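Local coordinates for protection of telomeres protein poz1 (Schizosaccharomyces pombe, PDB 5WE0) that binds telomeric DNA and acts as a negative regulator of telomerase and of telomere length, at residues Ser9-Leu14 with Ile54-Ala59; Phe17-Asn22 with Tyr233-Arg238; Asn166-Leu171 with Ala184-Ser189. All coordinates share one frame; numbering follows the deposited sequence.

Interaction 1: residues Ser9-Leu14 with Ile54-Ala59; sequences SVLNTL and IFMDIA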
# COMPACT_ATOMS: atom_id res chain seq x y z
N SER A 9 3.80 0.50 -24.17
CA SER A 9 2.59 1.18 -24.60
C SER A 9 1.40 0.80 -23.72
O SER A 9 0.58 1.66 -23.38
CB SER A 9 2.33 0.87 -26.07
OG SER A 9 1.25 1.66 -26.53
N VAL A 10 1.29 -0.47 -23.31
CA VAL A 10 0.23 -0.84 -22.36
C VAL A 10 0.38 -0.04 -21.06
O VAL A 10 -0.61 0.44 -20.48
CB VAL A 10 0.24 -2.36 -22.09
CG1 VAL A 10 -0.78 -2.70 -21.00
CG2 VAL A 10 -0.04 -3.14 -23.39
N LEU A 11 1.63 0.14 -20.58
CA LEU A 11 1.87 0.96 -19.39
C LEU A 11 1.38 2.39 -19.58
O LEU A 11 0.74 2.96 -18.68
CB LEU A 11 3.36 0.95 -19.02
CG LEU A 11 3.83 -0.19 -18.11
CD1 LEU A 11 5.30 -0.06 -17.76
CD2 LEU A 11 2.97 -0.28 -16.86
N ASN A 12 1.66 2.98 -20.75
CA ASN A 12 1.19 4.34 -21.03
C ASN A 12 -0.33 4.42 -21.04
O ASN A 12 -0.90 5.41 -20.57
CB ASN A 12 1.75 4.84 -22.37
CG ASN A 12 3.25 4.97 -22.33
OD1 ASN A 12 3.96 4.46 -23.21
ND2 ASN A 12 3.76 5.62 -21.29
N THR A 13 -1.00 3.40 -21.57
CA THR A 13 -2.45 3.38 -21.48
C THR A 13 -2.94 3.30 -20.04
O THR A 13 -3.91 3.99 -19.66
CB THR A 13 -3.01 2.23 -22.32
OG1 THR A 13 -2.76 2.50 -23.71
CG2 THR A 13 -4.52 2.03 -22.07
N LEU A 14 -2.32 2.45 -19.22
CA LEU A 14 -2.75 2.35 -17.82
C LEU A 14 -2.59 3.69 -17.09
O LEU A 14 -3.43 4.05 -16.25
CB LEU A 14 -2.00 1.24 -17.09
CG LEU A 14 -2.62 -0.16 -17.20
CD1 LEU A 14 -1.83 -1.16 -16.37
CD2 LEU A 14 -4.10 -0.16 -16.80
N ILE A 54 6.17 3.87 -10.49
CA ILE A 54 5.63 4.22 -9.19
C ILE A 54 4.13 4.50 -9.27
O ILE A 54 3.39 4.25 -8.30
CB ILE A 54 6.43 5.39 -8.60
CG1 ILE A 54 6.43 5.31 -7.08
CG2 ILE A 54 5.87 6.73 -9.04
CD1 ILE A 54 7.10 4.00 -6.60
N PHE A 55 3.63 5.00 -10.42
CA PHE A 55 2.20 5.27 -10.53
C PHE A 55 1.38 3.99 -10.37
O PHE A 55 0.25 4.03 -9.88
CB PHE A 55 1.87 5.99 -11.86
CG PHE A 55 1.76 5.06 -13.05
CD1 PHE A 55 0.54 4.44 -13.37
CD2 PHE A 55 2.86 4.81 -13.87
CE1 PHE A 55 0.44 3.57 -14.48
CE2 PHE A 55 2.77 3.94 -14.97
CZ PHE A 55 1.56 3.31 -15.27
N MET A 56 1.96 2.84 -10.74
CA MET A 56 1.25 1.57 -10.59
C MET A 56 1.15 1.14 -9.13
O MET A 56 0.08 0.70 -8.69
CB MET A 56 1.95 0.47 -11.40
CG MET A 56 1.95 0.71 -12.92
SD MET A 56 0.45 0.03 -13.66
CE MET A 56 0.84 -1.74 -13.67
N ASP A 57 2.25 1.24 -8.36
CA ASP A 57 2.19 0.96 -6.93
C ASP A 57 1.20 1.86 -6.21
O ASP A 57 0.47 1.41 -5.32
CB ASP A 57 3.57 1.08 -6.29
CG ASP A 57 4.46 -0.12 -6.58
OD1 ASP A 57 3.93 -1.21 -6.88
OD2 ASP A 57 5.69 0.01 -6.47
N ILE A 58 1.17 3.15 -6.58
CA ILE A 58 0.26 4.10 -5.93
C ILE A 58 -1.18 3.72 -6.20
O ILE A 58 -2.02 3.77 -5.30
CB ILE A 58 0.57 5.54 -6.41
CG1 ILE A 58 1.87 6.04 -5.80
CG2 ILE A 58 -0.57 6.49 -6.07
CD1 ILE A 58 2.35 7.36 -6.38
N ALA A 59 -1.49 3.37 -7.45
CA ALA A 59 -2.84 2.96 -7.80
C ALA A 59 -3.22 1.69 -7.06
O ALA A 59 -4.34 1.57 -6.55
CB ALA A 59 -2.96 2.76 -9.31
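Met56 lays its thioether across the ends of Leu11 and Leu14, and this meeting of sulfur, methyl and methyl is the heart of a helix-helix contact that no hydrogen bond crosses. Sulfur and terminal methyl share the work: Met56 SD sits 3.7 Å from Leu14 CD1 and 4.1 Å from Leu11 CD2. Met56 CE extends the same surface, 3.8 Å from Leu14 CD1, and the methionine crosses each leucine at about a right angle. Met56 can do this because its chain folds at chi2 (-88°) and again at chi3, which swings SD and then CE out of an extended course. Beside it, Phe55 reaches the other helix with the far end of its ring. Phe55 CZ comes to 3.5 Å from the backbone Leu11 O, and Phe55 CE1 lies 4.0 Å from Leu14 C. Between the two neighbours in sequence, Met56 CG rests 3.5 Å above one face of the Phe55 ring, offset toward the rim. An alanine in place of Met56 would probably leave Leu11 CD2 and Leu14 CD1 without their sulfur and methyl partners, and uncover this part of the phenyl face.

One layer out, Phe18 at the end of helix 2-18 packs on Met56, while Cys37 and Leu38 of helix 31-43 back Leu14. Side chains from the chain of another protein also reach Leu11 and Met56, so the seam adjoins a protein-protein interface. The backbones themselves stay well apart, with local axes 11.1 Å at closest approach and inclined at 47°. The join between helices 2-18 and 54-64 therefore rests on buried apolar side chains, the Phe55 ring lying partly against backbone.

Interaction 2: residues Phe17-Asn22 with Tyr233-Arg238; sequences FFIKEN and YDFKQR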
# COMPACT_ATOMS: atom_id res chain seq x y z
N PHE A 17 -5.52 5.75 -17.21
CA PHE A 17 -6.61 5.30 -16.37
C PHE A 17 -6.27 5.42 -14.89
O PHE A 17 -7.17 5.64 -14.06
CB PHE A 17 -6.98 3.83 -16.68
CG PHE A 17 -7.76 3.64 -17.96
CD1 PHE A 17 -7.11 3.49 -19.17
CD2 PHE A 17 -9.15 3.66 -17.95
CE1 PHE A 17 -7.82 3.34 -20.36
CE2 PHE A 17 -9.87 3.51 -19.14
CZ PHE A 17 -9.20 3.35 -20.34
N PHE A 18 -5.00 5.30 -14.53
CA PHE A 18 -4.65 5.14 -13.12
C PHE A 18 -4.36 6.47 -12.41
O PHE A 18 -4.76 6.64 -11.26
CB PHE A 18 -3.44 4.21 -12.96
CG PHE A 18 -3.80 2.76 -12.98
CD1 PHE A 18 -5.13 2.36 -13.11
CD2 PHE A 18 -2.81 1.78 -12.84
CE1 PHE A 18 -5.48 1.01 -13.12
CE2 PHE A 18 -3.15 0.42 -12.84
CZ PHE A 18 -4.49 0.03 -12.98
N ILE A 19 -3.69 7.40 -13.08
CA ILE A 19 -3.24 8.62 -12.42
C ILE A 19 -4.43 9.54 -12.20
O ILE A 19 -5.16 9.88 -13.13
CB ILE A 19 -2.13 9.29 -13.24
CG1 ILE A 19 -0.91 8.37 -13.26
CG2 ILE A 19 -1.75 10.62 -12.62
CD1 ILE A 19 0.33 8.96 -13.90
N LYS A 20 -4.65 9.91 -10.94
CA LYS A 20 -5.76 10.74 -10.52
C LYS A 20 -5.27 11.93 -9.72
O LYS A 20 -4.21 11.88 -9.08
CB LYS A 20 -6.74 9.93 -9.67
CG LYS A 20 -7.39 8.74 -10.36
CD LYS A 20 -8.41 9.21 -11.40
CE LYS A 20 -9.22 8.03 -11.94
NZ LYS A 20 -10.22 8.42 -12.98
N GLU A 21 -6.04 13.02 -9.78
CA GLU A 21 -5.85 14.13 -8.85
C GLU A 21 -6.09 13.66 -7.42
O GLU A 21 -5.31 13.96 -6.50
CB GLU A 21 -6.80 15.28 -9.20
CG GLU A 21 -6.78 16.41 -8.18
CD GLU A 21 -7.63 17.60 -8.56
OE1 GLU A 21 -8.69 17.41 -9.20
OE2 GLU A 21 -7.25 18.74 -8.21
N ASN A 22 -7.20 12.96 -7.21
CA ASN A 22 -7.47 12.29 -5.94
C ASN A 22 -7.10 10.82 -6.08
O ASN A 22 -6.08 10.51 -6.71
CB ASN A 22 -8.92 12.49 -5.52
CG ASN A 22 -9.31 13.95 -5.44
OD1 ASN A 22 -8.71 14.73 -4.70
ND2 ASN A 22 -10.29 14.35 -6.25
N TYR A 233 7.58 13.95 -12.45
CA TYR A 233 6.35 13.18 -12.53
C TYR A 233 5.19 14.14 -12.76
O TYR A 233 5.23 15.30 -12.35
CB TYR A 233 6.13 12.37 -11.25
CG TYR A 233 7.26 11.41 -10.91
CD1 TYR A 233 8.41 11.86 -10.26
CD2 TYR A 233 7.16 10.05 -11.20
CE1 TYR A 233 9.43 10.99 -9.92
CE2 TYR A 233 8.19 9.17 -10.87
CZ TYR A 233 9.31 9.64 -10.22
OH TYR A 233 10.33 8.77 -9.89
N ASP A 234 4.13 13.62 -13.36
CA ASP A 234 2.86 14.32 -13.46
C ASP A 234 1.83 13.44 -12.79
O ASP A 234 1.54 12.34 -13.26
CB ASP A 234 2.50 14.64 -14.92
CG ASP A 234 1.16 15.34 -15.07
OD1 ASP A 234 0.50 15.69 -14.06
OD2 ASP A 234 0.80 15.61 -16.24
N PHE A 235 1.31 13.92 -11.66
CA PHE A 235 0.28 13.23 -10.89
C PHE A 235 -0.97 14.08 -10.82
O PHE A 235 -1.73 14.00 -9.84
CB PHE A 235 0.79 12.87 -9.50
CG PHE A 235 1.63 11.61 -9.46
CD1 PHE A 235 1.02 10.36 -9.53
CD2 PHE A 235 3.01 11.68 -9.34
CE1 PHE A 235 1.77 9.21 -9.52
CE2 PHE A 235 3.79 10.52 -9.31
CZ PHE A 235 3.18 9.29 -9.41
N LYS A 236 -1.15 14.93 -11.83
CA LYS A 236 -2.34 15.77 -11.97
C LYS A 236 -2.58 16.59 -10.70
O LYS A 236 -3.71 16.82 -10.28
CB LYS A 236 -3.56 14.92 -12.34
CG LYS A 236 -3.41 14.26 -13.70
CD LYS A 236 -4.38 13.11 -13.97
CE LYS A 236 -4.13 12.55 -15.40
NZ LYS A 236 -5.01 11.39 -15.80
N GLN A 237 -1.48 17.06 -10.11
CA GLN A 237 -1.53 17.86 -8.90
C GLN A 237 -1.46 19.35 -9.19
O GLN A 237 -1.28 20.14 -8.26
CB GLN A 237 -0.38 17.48 -7.95
CG GLN A 237 -0.41 16.08 -7.40
CD GLN A 237 -1.71 15.80 -6.67
OE1 GLN A 237 -1.99 16.39 -5.62
NE2 GLN A 237 -2.51 14.91 -7.22
N ARG A 238 -1.62 19.76 -10.46
CA ARG A 238 -1.45 21.16 -10.84
C ARG A 238 -2.38 22.08 -10.05
O ARG A 238 -1.95 23.12 -9.55
CB ARG A 238 -1.65 21.32 -12.36
CG ARG A 238 -3.07 21.04 -12.88
CD ARG A 238 -3.35 21.77 -14.19
NE ARG A 238 -4.78 22.05 -14.37
CZ ARG A 238 -5.44 23.06 -13.80
NH1 ARG A 238 -4.81 23.89 -12.98
NH2 ARG A 238 -6.74 23.22 -14.04
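An Asx turn beginning at Asp234 presents Phe235, Lys236 and Gln237 to Ile19, Lys20 and Glu21, where the chain leaves helix 2-18. Asp234 OD1 closes the turn by accepting from Lys236 N at 2.9 Å, and Lys236 itself takes up left-handed backbone angles (phi 54°, psi 38°). Ile19 packs against the turn's backbone: its CG2 lies 3.7 Å from Phe235 CA, and its CD1 is 3.6 Å from Asp234 O. The extended aliphatic chain of Lys236 passes over the same CG2, its CD 3.9 Å away, before NZ bonds to Ile19 O at 3.1 Å.

Gln237 works as a bridge. Its NE2 gives one hydrogen bond to Glu21 O (3.0 Å) and another to Phe235 O of its own loop (2.9 Å). Both acceptors lie almost in the amide plane, which should hold the carboxamide in a fixed rotation. Glu21 CB, in turn, rests 3.6 Å from Lys236 O.

Around these bonds, helix 209-230 supplies a second layer: Gln221 also bonds Glu21 O, and Glu228 accepts from the backbone N of Phe235 and of Gln237. Phe235 packs against Ile54 and Ile58 of helix 54-64, while Gln237 occupies the N-cap position of helix 238-241, so the contact lies where helices 2-18, 54-64, 209-230 and 238-241 come together.

Interaction 3: residues Asn166-Leu171 with Ala184-Ser189; sequences NFTKFL and ALQRLS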
# COMPACT_ATOMS: atom_id res chain seq x y z
N ASN A 166 2.01 -18.35 9.41
CA ASN A 166 1.95 -17.10 8.66
C ASN A 166 1.93 -15.88 9.58
O ASN A 166 2.52 -14.84 9.24
CB ASN A 166 0.73 -17.12 7.77
CG ASN A 166 0.87 -18.09 6.64
OD1 ASN A 166 1.95 -18.21 6.04
ND2 ASN A 166 -0.18 -18.85 6.38
N PHE A 167 1.30 -16.01 10.74
CA PHE A 167 1.33 -14.94 11.73
C PHE A 167 2.77 -14.59 12.09
O PHE A 167 3.16 -13.41 12.13
CB PHE A 167 0.56 -15.36 12.98
CG PHE A 167 0.33 -14.24 13.95
CD1 PHE A 167 0.23 -12.94 13.52
CD2 PHE A 167 0.28 -14.49 15.31
CE1 PHE A 167 0.04 -11.91 14.43
CE2 PHE A 167 0.10 -13.48 16.21
CZ PHE A 167 -0.03 -12.19 15.78
N THR A 168 3.58 -15.61 12.36
CA THR A 168 4.97 -15.40 12.73
C THR A 168 5.78 -14.82 11.58
O THR A 168 6.51 -13.84 11.75
CB THR A 168 5.58 -16.71 13.22
OG1 THR A 168 5.03 -17.02 14.51
CG2 THR A 168 7.11 -16.61 13.30
N LYS A 169 5.69 -15.44 10.40
CA LYS A 169 6.31 -14.90 9.19
C LYS A 169 5.99 -13.43 9.01
O LYS A 169 6.88 -12.61 8.76
CB LYS A 169 5.84 -15.71 7.98
CG LYS A 169 6.51 -15.36 6.66
CD LYS A 169 8.02 -15.16 6.84
CE LYS A 169 8.68 -14.72 5.55
NZ LYS A 169 10.12 -14.35 5.73
N PHE A 170 4.71 -13.06 9.15
CA PHE A 170 4.31 -11.68 8.95
C PHE A 170 4.96 -10.76 9.97
O PHE A 170 5.37 -9.64 9.63
CB PHE A 170 2.79 -11.52 9.03
CG PHE A 170 2.34 -10.11 8.85
CD1 PHE A 170 2.14 -9.59 7.58
CD2 PHE A 170 2.17 -9.28 9.95
CE1 PHE A 170 1.76 -8.27 7.40
CE2 PHE A 170 1.79 -7.98 9.79
CZ PHE A 170 1.59 -7.47 8.51
N LEU A 171 5.09 -11.21 11.21
CA LEU A 171 5.63 -10.34 12.25
C LEU A 171 7.13 -10.12 12.07
O LEU A 171 7.64 -9.02 12.31
CB LEU A 171 5.33 -10.92 13.63
CG LEU A 171 3.87 -10.69 14.02
CD1 LEU A 171 3.53 -11.42 15.33
CD2 LEU A 171 3.55 -9.21 14.07
N ALA A 184 4.89 -9.54 23.52
CA ALA A 184 3.49 -9.56 23.95
C ALA A 184 2.56 -10.08 22.86
O ALA A 184 1.57 -10.76 23.16
CB ALA A 184 3.05 -8.16 24.38
N LEU A 185 2.85 -9.76 21.59
CA LEU A 185 1.98 -10.18 20.51
C LEU A 185 1.97 -11.70 20.40
O LEU A 185 0.93 -12.29 20.08
CB LEU A 185 2.44 -9.54 19.20
CG LEU A 185 1.43 -9.39 18.07
CD1 LEU A 185 0.05 -9.08 18.59
CD2 LEU A 185 1.87 -8.30 17.13
N GLN A 186 3.09 -12.34 20.71
CA GLN A 186 3.15 -13.79 20.61
C GLN A 186 2.56 -14.47 21.85
O GLN A 186 2.00 -15.57 21.74
CB GLN A 186 4.60 -14.24 20.37
CG GLN A 186 5.09 -13.96 18.94
CD GLN A 186 4.47 -14.90 17.91
OE1 GLN A 186 3.29 -14.78 17.58
NE2 GLN A 186 5.27 -15.81 17.37
N ARG A 187 2.64 -13.83 23.02
CA ARG A 187 1.86 -14.31 24.16
C ARG A 187 0.37 -14.26 23.86
O ARG A 187 -0.37 -15.20 24.17
CB ARG A 187 2.16 -13.48 25.41
CG ARG A 187 3.44 -13.83 26.16
CD ARG A 187 3.39 -13.21 27.54
NE ARG A 187 3.19 -11.76 27.44
CZ ARG A 187 4.19 -10.90 27.41
NH1 ARG A 187 5.43 -11.35 27.47
NH2 ARG A 187 3.95 -9.59 27.31
N LEU A 188 -0.08 -13.16 23.28
CA LEU A 188 -1.50 -12.93 23.04
C LEU A 188 -2.08 -13.90 22.02
O LEU A 188 -3.27 -14.26 22.11
CB LEU A 188 -1.67 -11.51 22.58
CG LEU A 188 -2.99 -11.14 21.96
CD1 LEU A 188 -4.12 -11.36 22.98
CD2 LEU A 188 -2.82 -9.73 21.57
N SER A 189 -1.27 -14.35 21.06
CA SER A 189 -1.73 -15.37 20.13
C SER A 189 -1.99 -16.69 20.83
O SER A 189 -2.72 -17.53 20.30
CB SER A 189 -0.70 -15.55 19.01
OG SER A 189 0.44 -16.27 19.46
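Phe167 and Leu171 face Leu185, Gln186 and Ser189 across an antiparallel helical hairpin formed by helices 164-174 and 179-188. The local axes run 169° apart in direction and 11.7 Å from one another. Phe167 illustrates how side chains span that distance. From a CB that points toward the opposing helix, its CG stands anti to the backbone N (chi1 -170°), and the ring beyond it lies between the helices. Along one side of the ring, Gln186 OE1 lies beside both CD2 and CE2, 3.7 Å from CE2. The same CE2 meets Ser189 CB at 3.6 Å, the serine carbon lying at the ring edge, near its plane. At the tip, CZ touches Leu185 CG at 3.9 Å. One face of the phenyl is covered from its own helix by Leu171 CD1, 3.6 Å above the plane and offset toward the rim. Leu171 then uses its other methyl, CD2, to reach Leu185 CD2 at 3.6 Å, which completes an apolar triangle of one ring and two leucines.

Gln186 slides past Phe167 in the opposite direction, with amide and ring planes 74° apart. Its NE2 donates a bent hydrogen bond to Thr168 OG1 (3.1 Å), a hydroxyl that also bonds to His164 O one turn earlier. The other end of the carboxamide fares differently: OE1 is buried beside the ring and has no polar partner in the model. Outside the two segments, Phe156 and Leu157 of helix 130-157 pack on Phe167, while an apolar side chain from the chain of another protein meets Leu185. Ser189 OG hydrogen-bonds His164 NE2 and gives a 2.8 Å hydrogen bond back to Gln186 O.

How the interactions relate
Interactions 1 and 2 are neighbours, their centres 11 Å apart, and both draw on helix 2-18: the first uses its middle, the second its C-terminal end and the residues beyond. They also touch directly, through phenylalanine packing, Phe18 on Ala59 among it. Interaction 3 lies on the opposite side of the chain's centre, about 16 Å from interaction 1 and about 23 Å from interaction 2 at the nearest atoms. Buried interaction 1 has no hydrogen bond across it; the partly buried loops of interaction 2 combine the packing of Ile19 with side-chain bonds to backbone carbonyls; buried interaction 3 adds to an apolar centre one hydrogen bond, between the partly exposed Thr168 and Gln186.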